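Local coordinates for protein precorrin-6y methylase (Rhodobacter capsulatus, PDB 3NJR) that methylates the corrin precursor precorrin-6Y at C5 and C15 in cobalamin biosynthesis, this chain being its C-terminal domain, which binds S-adenosyl-L-homocysteine, at residues F32-D35 and G36-K40; S41-R44 and A45-L48; T82-R86 and A87-E91; Y100-S103 and P104-R107; A152-T156 and L157-T161. One frame throughout, in Å; residues are numbered along the deposited sequence.

Interaction 1. Residues F32-D35 and G36-K40. With SAH (S-adenosyl-L-homocysteine), chain C.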
# COMPACT_ATOMS: atom_id res chain seq x y z
N PHE A 32 3.10 -0.54 -28.74
CA PHE A 32 3.14 0.89 -29.03
C PHE A 32 4.58 1.35 -29.17
O PHE A 32 5.46 0.98 -28.37
CB PHE A 32 2.51 1.70 -27.88
CG PHE A 32 1.20 1.17 -27.36
CD1 PHE A 32 -0.01 1.67 -27.83
CD2 PHE A 32 1.17 0.17 -26.38
CE1 PHE A 32 -1.24 1.18 -27.35
CE2 PHE A 32 -0.04 -0.34 -25.90
CZ PHE A 32 -1.24 0.16 -26.38
N ALA A 33 4.82 2.16 -30.20
CA ALA A 33 5.99 3.02 -30.27
C ALA A 33 5.93 3.97 -29.07
O ALA A 33 4.93 4.65 -28.87
CB ALA A 33 5.95 3.80 -31.55
N HIS A 34 6.98 4.00 -28.27
CA HIS A 34 7.05 4.92 -27.14
C HIS A 34 8.50 5.16 -26.85
O HIS A 34 9.37 4.50 -27.42
CB HIS A 34 6.36 4.33 -25.91
CG HIS A 34 7.07 3.13 -25.34
ND1 HIS A 34 6.79 1.84 -25.75
CD2 HIS A 34 8.05 3.03 -24.42
CE1 HIS A 34 7.57 1.00 -25.09
NE2 HIS A 34 8.34 1.70 -24.28
N ASP A 35 8.77 6.10 -25.94
CA ASP A 35 10.14 6.53 -25.67
C ASP A 35 10.58 6.30 -24.24
O ASP A 35 11.67 6.71 -23.86
CB ASP A 35 10.35 8.00 -26.08
CG ASP A 35 9.57 8.99 -25.19
OD1 ASP A 35 8.82 8.59 -24.26
OD2 ASP A 35 9.71 10.21 -25.44
N GLY A 36 9.73 5.66 -23.44
CA GLY A 36 9.97 5.57 -22.00
C GLY A 36 8.93 6.26 -21.13
O GLY A 36 8.83 5.96 -19.94
N GLN A 37 8.15 7.18 -21.71
CA GLN A 37 7.13 7.91 -20.96
C GLN A 37 5.70 7.32 -21.02
O GLN A 37 4.75 7.91 -20.49
CB GLN A 37 7.11 9.39 -21.39
CG GLN A 37 6.49 10.36 -20.36
CD GLN A 37 7.01 10.15 -18.92
OE1 GLN A 37 8.22 9.98 -18.70
NE2 GLN A 37 6.09 10.17 -17.95
N ILE A 38 5.56 6.15 -21.63
CA ILE A 38 4.26 5.49 -21.81
C ILE A 38 3.48 5.30 -20.49
O ILE A 38 4.10 5.21 -19.44
CB ILE A 38 4.47 4.12 -22.55
CG1 ILE A 38 3.14 3.52 -23.02
CG2 ILE A 38 5.28 3.15 -21.70
CD1 ILE A 38 3.26 2.54 -24.19
N THR A 39 2.14 5.26 -20.55
CA THR A 39 1.30 4.78 -19.43
C THR A 39 1.38 3.24 -19.29
O THR A 39 1.16 2.53 -20.26
CB THR A 39 -0.21 5.22 -19.55
OG1 THR A 39 -0.33 6.65 -19.52
CG2 THR A 39 -1.06 4.63 -18.41
N LYS A 40 1.69 2.76 -18.09
CA LYS A 40 1.84 1.33 -17.83
C LYS A 40 0.54 0.59 -18.11
O LYS A 40 -0.56 1.11 -17.89
CB LYS A 40 2.28 1.08 -16.38
CG LYS A 40 3.73 1.43 -16.05
CD LYS A 40 4.74 0.46 -16.67
CE LYS A 40 6.12 0.54 -16.00
NZ LYS A 40 6.59 1.95 -15.76
N SAH C . -0.58 9.13 -21.32
CA SAH C . 0.82 9.01 -21.83
CB SAH C . 1.81 9.09 -20.66
CG SAH C . 2.77 10.27 -20.78
SD SAH C . 2.40 11.50 -19.56
C SAH C . 0.99 7.74 -22.63
O SAH C . 1.86 7.61 -23.49
OXT SAH C . 0.25 6.78 -22.47
C5' SAH C . 3.65 12.75 -19.79
C4' SAH C . 3.53 13.53 -21.11
O4' SAH C . 2.70 14.70 -21.02
C3' SAH C . 4.91 14.01 -21.56
O3' SAH C . 5.21 13.44 -22.83
C2' SAH C . 4.81 15.52 -21.69
O2' SAH C . 5.49 16.05 -22.83
C1' SAH C . 3.30 15.77 -21.77
N9 SAH C . 2.96 17.15 -21.32
C8 SAH C . 3.56 17.84 -20.32
N7 SAH C . 3.04 19.08 -20.19
C5 SAH C . 2.07 19.21 -21.12
C6 SAH C . 1.11 20.27 -21.52
N6 SAH C . 1.11 21.45 -20.86
N1 SAH C . 0.25 20.03 -22.54
C2 SAH C . 0.26 18.85 -23.20
N3 SAH C . 1.11 17.85 -22.88
C4 SAH C . 2.03 17.95 -21.87
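Ile38 lays its CG2 methyl over one face of the His34 imidazole, a CH-pi contact with the carbon 4.1 Å from the centroid of the His34 ring and 20° off its normal. The other branch ends in CD1, which reaches back to the Phe32 ring at CD2, 3.8 Å from Ile38 CD1. His34 ND1 donates to Phe32 O at 3.1 Å, which helps fix the rotation of the ring. At the ring's edge, near its plane, Gly36 N comes within 3.3 Å of His34 CD2. Gly36 takes the bend at a positive phi of 116°. Across the same bend Asp35 OD1 accepts from Gln37 N at 3.0 Å, an Asx turn, while Asp35 OD2 makes a salt bridge with Arg89. The folded loop then delivers Thr39 to the bound S-adenosyl-L-homocysteine: Thr39 N donates to OXT of the ligand at 3.1 Å and Thr39 OG1 donates to the same oxygen. Backbone and side chain thus grip one carboxylate oxygen of the amino-acid end, on a loop held in shape by a histidine-isoleucine contact and the Asx turn at Asp35.

Interaction 2. Residues S41-R44 and A45-L48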
# COMPACT_ATOMS: atom_id res chain seq x y z
N SER A 41 0.67 -0.65 -18.58
CA SER A 41 -0.47 -1.40 -19.09
C SER A 41 -1.65 -1.56 -18.07
O SER A 41 -2.81 -1.29 -18.42
CB SER A 41 0.03 -2.71 -19.72
OG SER A 41 -0.97 -3.70 -19.68
N PRO A 42 -1.37 -1.94 -16.80
CA PRO A 42 -2.49 -2.04 -15.85
C PRO A 42 -3.13 -0.67 -15.53
O PRO A 42 -4.34 -0.60 -15.24
CB PRO A 42 -1.83 -2.62 -14.59
CG PRO A 42 -0.52 -3.21 -15.06
CD PRO A 42 -0.09 -2.29 -16.16
N MET A 43 -2.35 0.40 -15.57
CA MET A 43 -2.91 1.71 -15.32
C MET A 43 -3.75 2.14 -16.52
O MET A 43 -4.81 2.76 -16.36
CB MET A 43 -1.84 2.74 -14.96
CG MET A 43 -2.39 4.11 -14.49
SD MET A 43 -3.13 4.21 -12.80
CE MET A 43 -1.80 3.51 -11.81
N ARG A 44 -3.29 1.76 -17.71
CA ARG A 44 -4.04 2.04 -18.93
C ARG A 44 -5.39 1.33 -18.94
O ARG A 44 -6.39 1.90 -19.39
CB ARG A 44 -3.24 1.69 -20.18
CG ARG A 44 -3.60 2.57 -21.34
CD ARG A 44 -2.69 2.39 -22.55
NE ARG A 44 -1.36 1.90 -22.22
CZ ARG A 44 -1.00 0.62 -22.28
NH1 ARG A 44 -1.89 -0.30 -22.64
NH2 ARG A 44 0.24 0.26 -21.99
N ALA A 45 -5.43 0.10 -18.43
CA ALA A 45 -6.72 -0.55 -18.25
C ALA A 45 -7.62 0.25 -17.31
O ALA A 45 -8.80 0.48 -17.62
CB ALA A 45 -6.55 -1.98 -17.75
N LEU A 46 -7.09 0.71 -16.18
CA LEU A 46 -7.93 1.39 -15.17
C LEU A 46 -8.52 2.67 -15.73
O LEU A 46 -9.71 2.97 -15.53
CB LEU A 46 -7.18 1.69 -13.89
CG LEU A 46 -6.94 0.47 -13.01
CD1 LEU A 46 -5.88 0.80 -11.96
CD2 LEU A 46 -8.24 -0.04 -12.36
N THR A 47 -7.66 3.41 -16.42
CA THR A 47 -8.00 4.69 -17.02
C THR A 47 -9.11 4.50 -18.07
O THR A 47 -10.20 5.08 -17.96
CB THR A 47 -6.75 5.31 -17.63
OG1 THR A 47 -5.79 5.50 -16.59
CG2 THR A 47 -7.06 6.62 -18.30
N LEU A 48 -8.85 3.67 -19.08
CA LEU A 48 -9.92 3.37 -20.02
C LEU A 48 -11.21 2.90 -19.39
O LEU A 48 -12.29 3.31 -19.83
CB LEU A 48 -9.45 2.51 -21.19
CG LEU A 48 -8.85 3.54 -22.15
CD1 LEU A 48 -7.34 3.66 -22.00
CD2 LEU A 48 -9.22 3.20 -23.53
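Arg44 and Leu48, one turn apart on helix 41-51, run alongside each other in the same direction. Starting at CB, Arg44 sits against its own helix, next to the backbone N of Ala45. One bond further on, Arg44 CG meets Leu48 CD1 at 4.0 Å, and that methyl also rests on the carbonyl of its partner, with Leu48 CD1 3.3 Å from Arg44 O. The chain runs on straight through CD (chi2 172°) and then bends at chi3, which turns the guanidinium back toward the start of the helix. There NE and NH2 are both bonded just ahead of the helix, NH2 to Thr39 O. NH1 is shared between the carbonyl of Arg27 and the carboxylate of Glu72, which probably offsets the charge of this buried group. The nearest atoms of the Arg44 side chain and the bound S-adenosyl-L-homocysteine are about 5 Å apart. Helix 41-51 precedes the first strand, 58-62, of a sheet ordered 3-2-1-4-5-7-6, the layout of class I methyltransferases. A second, hydroxyl-based contact lies further round the helix: Met43 O accepts from both Thr47 N and Thr47 OG1, each at 2.9 Å. The amide arrives nearly along the carbonyl axis, whereas the hydroxyl comes from above the carbonyl plane, 40° out of it. Thr47 OG1 also has a weak bond with Asn153 ND2. On the Pro42 and Leu46 face the apolar surface meets a second subunit, where Pro42 packs on Leu46 of that subunit and Leu46 on its Pro42.

Interaction 3. Residues T82-R86 and A87-E91. With SAH (S-adenosyl-L-homocysteine), chain C.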
# COMPACT_ATOMS: atom_id res chain seq x y z
N THR A 82 -5.12 14.19 -29.78
CA THR A 82 -4.03 13.92 -28.83
C THR A 82 -3.05 15.08 -28.81
O THR A 82 -2.43 15.34 -29.81
CB THR A 82 -3.30 12.61 -29.22
OG1 THR A 82 -4.27 11.56 -29.36
CG2 THR A 82 -2.26 12.21 -28.17
N ILE A 83 -2.92 15.73 -27.67
CA ILE A 83 -2.15 16.97 -27.52
C ILE A 83 -0.82 16.72 -26.83
O ILE A 83 -0.80 16.36 -25.66
CB ILE A 83 -2.93 17.96 -26.62
CG1 ILE A 83 -4.46 17.76 -26.72
CG2 ILE A 83 -2.45 19.42 -26.82
CD1 ILE A 83 -5.09 18.20 -28.01
N GLU A 84 0.29 16.93 -27.54
CA GLU A 84 1.65 16.75 -26.99
C GLU A 84 2.63 17.84 -27.52
O GLU A 84 2.67 18.09 -28.74
CB GLU A 84 2.14 15.33 -27.32
CG GLU A 84 3.63 15.03 -27.11
CD GLU A 84 4.11 15.22 -25.66
OE1 GLU A 84 3.59 14.54 -24.74
OE2 GLU A 84 5.02 16.05 -25.45
N PRO A 85 3.40 18.50 -26.62
CA PRO A 85 4.31 19.54 -27.14
C PRO A 85 5.54 18.98 -27.86
O PRO A 85 5.93 19.53 -28.89
CB PRO A 85 4.72 20.34 -25.89
CG PRO A 85 4.49 19.42 -24.75
CD PRO A 85 3.31 18.56 -25.15
N ARG A 86 6.10 17.89 -27.36
CA ARG A 86 7.39 17.41 -27.85
C ARG A 86 7.33 16.73 -29.22
O ARG A 86 6.71 15.66 -29.38
CB ARG A 86 8.04 16.48 -26.83
CG ARG A 86 8.47 17.21 -25.57
CD ARG A 86 9.25 16.30 -24.65
NE ARG A 86 10.16 15.45 -25.40
CZ ARG A 86 10.99 14.57 -24.86
NH1 ARG A 86 11.04 14.43 -23.53
NH2 ARG A 86 11.77 13.82 -25.64
N ALA A 87 7.97 17.35 -30.21
CA ALA A 87 8.01 16.82 -31.57
C ALA A 87 8.45 15.36 -31.66
O ALA A 87 7.95 14.61 -32.51
CB ALA A 87 8.89 17.69 -32.44
N ASP A 88 9.39 14.95 -30.81
CA ASP A 88 9.91 13.58 -30.87
C ASP A 88 8.88 12.59 -30.36
O ASP A 88 8.78 11.47 -30.86
CB ASP A 88 11.28 13.43 -30.17
CG ASP A 88 11.18 13.40 -28.65
OD1 ASP A 88 11.37 12.32 -28.05
OD2 ASP A 88 10.90 14.46 -28.04
N ARG A 89 8.07 13.00 -29.39
CA ARG A 89 7.01 12.15 -28.87
C ARG A 89 5.82 12.10 -29.81
O ARG A 89 5.18 11.05 -29.98
CB ARG A 89 6.59 12.59 -27.47
CG ARG A 89 7.70 12.49 -26.47
CD ARG A 89 7.14 12.57 -25.09
NE ARG A 89 7.89 11.80 -24.11
CZ ARG A 89 8.35 12.29 -22.97
NH1 ARG A 89 8.15 13.56 -22.65
NH2 ARG A 89 9.02 11.50 -22.13
N ILE A 90 5.52 13.25 -30.43
CA ILE A 90 4.52 13.34 -31.49
C ILE A 90 4.77 12.29 -32.59
O ILE A 90 3.85 11.64 -33.07
CB ILE A 90 4.46 14.79 -32.08
CG1 ILE A 90 3.56 15.68 -31.21
CG2 ILE A 90 4.08 14.80 -33.58
CD1 ILE A 90 2.09 15.69 -31.61
N GLU A 91 6.03 12.12 -32.95
CA GLU A 91 6.44 11.15 -33.93
C GLU A 91 6.03 9.72 -33.56
O GLU A 91 5.58 8.95 -34.44
CB GLU A 91 7.94 11.24 -34.10
CG GLU A 91 8.41 10.76 -35.43
CD GLU A 91 9.78 10.08 -35.33
OE1 GLU A 91 10.53 10.37 -34.36
OE2 GLU A 91 10.08 9.24 -36.22
N SAH C . -0.58 9.13 -21.32
CA SAH C . 0.82 9.01 -21.83
CB SAH C . 1.81 9.09 -20.66
CG SAH C . 2.77 10.27 -20.78
SD SAH C . 2.40 11.50 -19.56
C SAH C . 0.99 7.74 -22.63
O SAH C . 1.86 7.61 -23.49
OXT SAH C . 0.25 6.78 -22.47
C5' SAH C . 3.65 12.75 -19.79
C4' SAH C . 3.53 13.53 -21.11
O4' SAH C . 2.70 14.70 -21.02
C3' SAH C . 4.91 14.01 -21.56
O3' SAH C . 5.21 13.44 -22.83
C2' SAH C . 4.81 15.52 -21.69
O2' SAH C . 5.49 16.05 -22.83
C1' SAH C . 3.30 15.77 -21.77
N9 SAH C . 2.96 17.15 -21.32
C8 SAH C . 3.56 17.84 -20.32
N7 SAH C . 3.04 19.08 -20.19
C5 SAH C . 2.07 19.21 -21.12
C6 SAH C . 1.11 20.27 -21.52
N6 SAH C . 1.11 21.45 -20.86
N1 SAH C . 0.25 20.03 -22.54
C2 SAH C . 0.26 18.85 -23.20
N3 SAH C . 1.11 17.85 -22.88
C4 SAH C . 2.03 17.95 -21.87
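Arg86 and Asp88 form a side-on salt bridge at the tight turn between strand 79-84 and helix 87-99, on the rim of the S-adenosyl-L-homocysteine pocket. Both NE and NH2 of Arg86 point at one oxygen: Asp88 OD2 lies 2.9 Å from Arg86 NE and 2.6 Å from Arg86 NH2, close to the guanidinium plane and on the syn side of the carboxylate. The backbone of Arg86 does separate work at the N-cap position, its carbonyl receiving Ile90 N at 2.9 Å in a nearly straight bond, with a weak second bond from Arg89 N. On the strand side, Glu84 is the acidic residue that closes the second strand in class I methyltransferases and holds the ribose. Its CG stands anti to the backbone N (chi1 167°) and the chain bends at chi2, which brings both oxygens to the sugar: ligand O3' donates to Glu84 OE1 and ligand O2' to Glu84 OE2, each at 2.7 Å. Arg86 N also binds Glu84 OE2, at 2.9 Å on its anti lone pair, while Gly65 N donates to OE1, and these bonds set the carboxylate's rotation. The CG of Glu84 rests against Arg89 CB, 3.9 Å away. Arg89 spreads its guanidinium between two neighbours, with ligand O3' over one face and Arg86 NH1 over the opposite one, the two guanidinium planes being 40° apart. Arg89 NE also forms a salt bridge with Asp35.

Interaction 4. Residues Y100-S103 and P104-R107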
# COMPACT_ATOMS: atom_id res chain seq x y z
N TYR A 100 -2.01 1.25 -36.46
CA TYR A 100 -3.35 0.76 -36.19
C TYR A 100 -4.39 1.32 -37.16
O TYR A 100 -5.60 1.12 -36.98
CB TYR A 100 -3.72 1.06 -34.74
CG TYR A 100 -2.91 0.25 -33.75
CD1 TYR A 100 -1.73 0.76 -33.19
CD2 TYR A 100 -3.31 -1.04 -33.39
CE1 TYR A 100 -0.97 -0.01 -32.30
CE2 TYR A 100 -2.57 -1.81 -32.50
CZ TYR A 100 -1.41 -1.30 -31.96
OH TYR A 100 -0.70 -2.07 -31.08
N GLY A 101 -3.91 2.00 -38.19
CA GLY A 101 -4.77 2.59 -39.21
C GLY A 101 -5.89 3.40 -38.59
O GLY A 101 -7.07 3.20 -38.92
N LEU A 102 -5.51 4.32 -37.70
CA LEU A 102 -6.45 5.16 -36.98
C LEU A 102 -6.56 6.61 -37.48
O LEU A 102 -7.26 7.41 -36.87
CB LEU A 102 -6.14 5.12 -35.47
CG LEU A 102 -6.38 3.78 -34.75
CD1 LEU A 102 -5.67 3.75 -33.42
CD2 LEU A 102 -7.86 3.46 -34.58
N SER A 103 -5.91 6.93 -38.61
CA SER A 103 -5.86 8.32 -39.10
C SER A 103 -7.22 8.96 -39.37
O SER A 103 -7.40 10.15 -39.08
CB SER A 103 -4.90 8.50 -40.29
OG SER A 103 -5.40 7.86 -41.45
N PRO A 104 -8.19 8.19 -39.90
CA PRO A 104 -9.53 8.79 -39.90
C PRO A 104 -10.04 9.14 -38.47
O PRO A 104 -10.69 10.15 -38.29
CB PRO A 104 -10.40 7.68 -40.50
CG PRO A 104 -9.63 6.39 -40.22
CD PRO A 104 -8.20 6.81 -40.42
N ARG A 105 -9.74 8.30 -37.49
CA ARG A 105 -10.30 8.39 -36.14
C ARG A 105 -9.47 9.24 -35.16
O ARG A 105 -10.01 9.78 -34.20
CB ARG A 105 -10.40 6.97 -35.56
CG ARG A 105 -11.55 6.14 -36.05
CD ARG A 105 -11.58 4.80 -35.29
NE ARG A 105 -12.93 4.29 -34.98
CZ ARG A 105 -14.09 4.95 -35.13
NH1 ARG A 105 -14.14 6.20 -35.61
NH2 ARG A 105 -15.23 4.36 -34.80
N MET A 106 -8.16 9.34 -35.41
CA MET A 106 -7.24 9.88 -34.43
C MET A 106 -6.30 10.94 -35.00
O MET A 106 -5.62 10.69 -36.00
CB MET A 106 -6.47 8.73 -33.79
CG MET A 106 -5.32 9.12 -32.87
SD MET A 106 -4.95 7.78 -31.71
CE MET A 106 -3.31 8.23 -31.12
N ARG A 107 -6.26 12.11 -34.36
CA ARG A 107 -5.41 13.25 -34.75
C ARG A 107 -4.31 13.57 -33.73
O ARG A 107 -4.55 13.57 -32.53
CB ARG A 107 -6.26 14.52 -34.85
CG ARG A 107 -6.69 14.95 -36.20
CD ARG A 107 -7.66 16.13 -36.07
NE ARG A 107 -7.00 17.39 -35.70
CZ ARG A 107 -7.63 18.51 -35.35
NH1 ARG A 107 -8.96 18.54 -35.30
NH2 ARG A 107 -6.93 19.60 -35.04
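Leu102 and Met106 are joined first by a backbone hydrogen bond, Met106 N to Leu102 O at 2.6 Å. The N-H meets the oxygen at a bent angle of 132°. Arg105 N adds a weak bond to the same Leu102 O at 2.7 Å, so one carbonyl gathers two successive amides. Pro104, with no N-H to give, sits within the turn ahead of Arg105, and Ser103 to Arg105 keep near-helical backbone angles: a single turn of helical shape between a helix and a strand. The turn links two elements of the fold. Helix 87-99 ends in a Schellman motif, with Leu102 N bonded to Ile97 O and Gly101, at positive phi, as the C-prime residue. The chain then enters strand 106-110, completing the beta-alpha-beta crossover that began with strand 79-84. Apolar contacts follow the same path. Leu102 CB meets Met106 CB at 4.0 Å, and one branch of the leucine, CD2, lies against the aliphatic CD of Arg105, also 4.0 Å away. Met106 places CG anti to its backbone N (chi1 172°) and stays extended beyond it, carrying the thioether inward among Ile93 and Ile97 of helix 87-99 and Val71 of helix 68-75. Leu102 itself packs on Cys74 of helix 68-75.

Interaction 5. Residues A152-T156 and L157-T161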
# COMPACT_ATOMS: atom_id res chain seq x y z
N ALA A 152 -8.24 11.93 -14.68
CA ALA A 152 -6.87 12.39 -14.49
C ALA A 152 -6.09 11.45 -13.58
O ALA A 152 -6.63 10.95 -12.61
CB ALA A 152 -6.87 13.77 -13.90
N ASN A 153 -4.82 11.20 -13.93
CA ASN A 153 -3.87 10.49 -13.06
C ASN A 153 -2.85 11.47 -12.44
O ASN A 153 -2.36 12.35 -13.10
CB ASN A 153 -3.13 9.39 -13.83
CG ASN A 153 -4.09 8.40 -14.52
OD1 ASN A 153 -5.17 8.09 -14.02
ND2 ASN A 153 -3.68 7.90 -15.68
N ALA A 154 -2.55 11.31 -11.16
CA ALA A 154 -1.56 12.14 -10.49
C ALA A 154 -0.46 11.27 -9.87
O ALA A 154 -0.75 10.25 -9.25
CB ALA A 154 -2.23 12.96 -9.42
N VAL A 155 0.80 11.66 -10.03
CA VAL A 155 1.89 10.92 -9.39
C VAL A 155 2.82 11.80 -8.50
O VAL A 155 3.77 11.28 -7.89
CB VAL A 155 2.69 10.09 -10.41
CG1 VAL A 155 3.53 10.99 -11.32
CG2 VAL A 155 3.55 9.06 -9.69
N THR A 156 2.52 13.10 -8.43
CA THR A 156 3.20 14.02 -7.51
C THR A 156 2.26 14.45 -6.38
O THR A 156 1.03 14.46 -6.55
CB THR A 156 3.73 15.30 -8.22
OG1 THR A 156 2.63 16.12 -8.63
CG2 THR A 156 4.58 14.95 -9.42
N LEU A 157 2.84 14.81 -5.24
CA LEU A 157 2.04 15.26 -4.10
C LEU A 157 1.24 16.49 -4.47
O LEU A 157 0.10 16.68 -4.01
CB LEU A 157 2.91 15.53 -2.87
CG LEU A 157 3.63 14.32 -2.24
CD1 LEU A 157 4.63 14.74 -1.18
CD2 LEU A 157 2.64 13.38 -1.64
N GLU A 158 1.82 17.32 -5.34
CA GLU A 158 1.16 18.55 -5.79
C GLU A 158 -0.05 18.29 -6.69
O GLU A 158 -1.11 18.88 -6.49
CB GLU A 158 2.17 19.49 -6.44
CG GLU A 158 3.11 20.17 -5.43
CD GLU A 158 4.28 19.29 -4.98
OE1 GLU A 158 4.54 18.23 -5.62
OE2 GLU A 158 4.96 19.68 -3.99
N SER A 159 0.09 17.38 -7.66
CA SER A 159 -1.03 17.01 -8.53
C SER A 159 -2.08 16.13 -7.82
O SER A 159 -3.27 16.27 -8.06
CB SER A 159 -0.52 16.36 -9.82
OG SER A 159 0.64 15.57 -9.58
N GLU A 160 -1.64 15.23 -6.95
CA GLU A 160 -2.58 14.51 -6.08
C GLU A 160 -3.44 15.46 -5.23
O GLU A 160 -4.67 15.24 -5.12
CB GLU A 160 -1.86 13.50 -5.18
CG GLU A 160 -1.23 12.33 -5.93
CD GLU A 160 -0.31 11.51 -5.06
OE1 GLU A 160 -0.06 11.93 -3.91
OE2 GLU A 160 0.17 10.46 -5.52
N THR A 161 -2.83 16.49 -4.64
CA THR A 161 -3.58 17.46 -3.81
C THR A 161 -4.70 18.06 -4.63
O THR A 161 -5.85 18.15 -4.19
CB THR A 161 -2.71 18.63 -3.29
OG1 THR A 161 -1.51 18.13 -2.69
CG2 THR A 161 -3.51 19.46 -2.28
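Ala154 and Glu160 bring their CA atoms to within 5.1 Å as strand 149-154 gives way to helix 157-170. The chain leaves extended geometry at Val155, whose psi is close to zero, and returns to it at Thr156, the N-cap residue, before the helix starts at Leu157. Thr156 O takes the first full helical bond, from Glu160 N at 2.8 Å, nearly straight at 169°. The side chain of Thr156 caps the preceding amide, that of Ser159: its OG1 lies between the backbone N and the carbonyl carbon (chi1 69°) and appears to accept from Ser159 N at 3.0 Å. The two hydroxyls of Thr156 and Ser159 are modelled too close together, so the exact position of each, and with it this bond, is doubtful. Behind the cap, Ala154 CB packs under the first turn, 3.4 Å from Glu160 N and 3.7 Å from Glu160 CG. From the first residue of the helix, Leu157 O accepts from Thr161 N and, on the other face of its carbonyl plane, from Thr161 OG1. The acidic side chains have partners outside the segments: Glu158 OE2 makes a salt bridge with Arg189 of a third subunit, and Glu160 OE1 binds a glycerol, probably from the crystallisation liquor. With Glu160 N, and probably Ser159 N, held by Thr156, the helix start is capped while Ala154 packs beneath it, and Glu158 joins it to the third subunit.

Overall arrangement
Along the chain the five contacts come in series, from the loop at 32-40 to the helix start at 157-161. Interactions 1 and 2 adjoin through Thr39 and Arg44, their centres 13 Å apart. Interactions 1 and 3, with centres 12 Å apart, both touch the S-adenosyl-L-homocysteine and are tied by the Asp35-Arg89 salt bridge, so a loop and a strand end close on the ligand. Interactions 3 and 4 mark the two ends of helix 87-99 and meet at neighbouring strands 79-84 and 106-110. Interaction 5 touches interaction 2 where Thr47 OG1 meets Asn153 ND2, centres 17 Å apart, and reaches the same sheet about 30 Å from interaction 4, centre to centre, across the chain's centre.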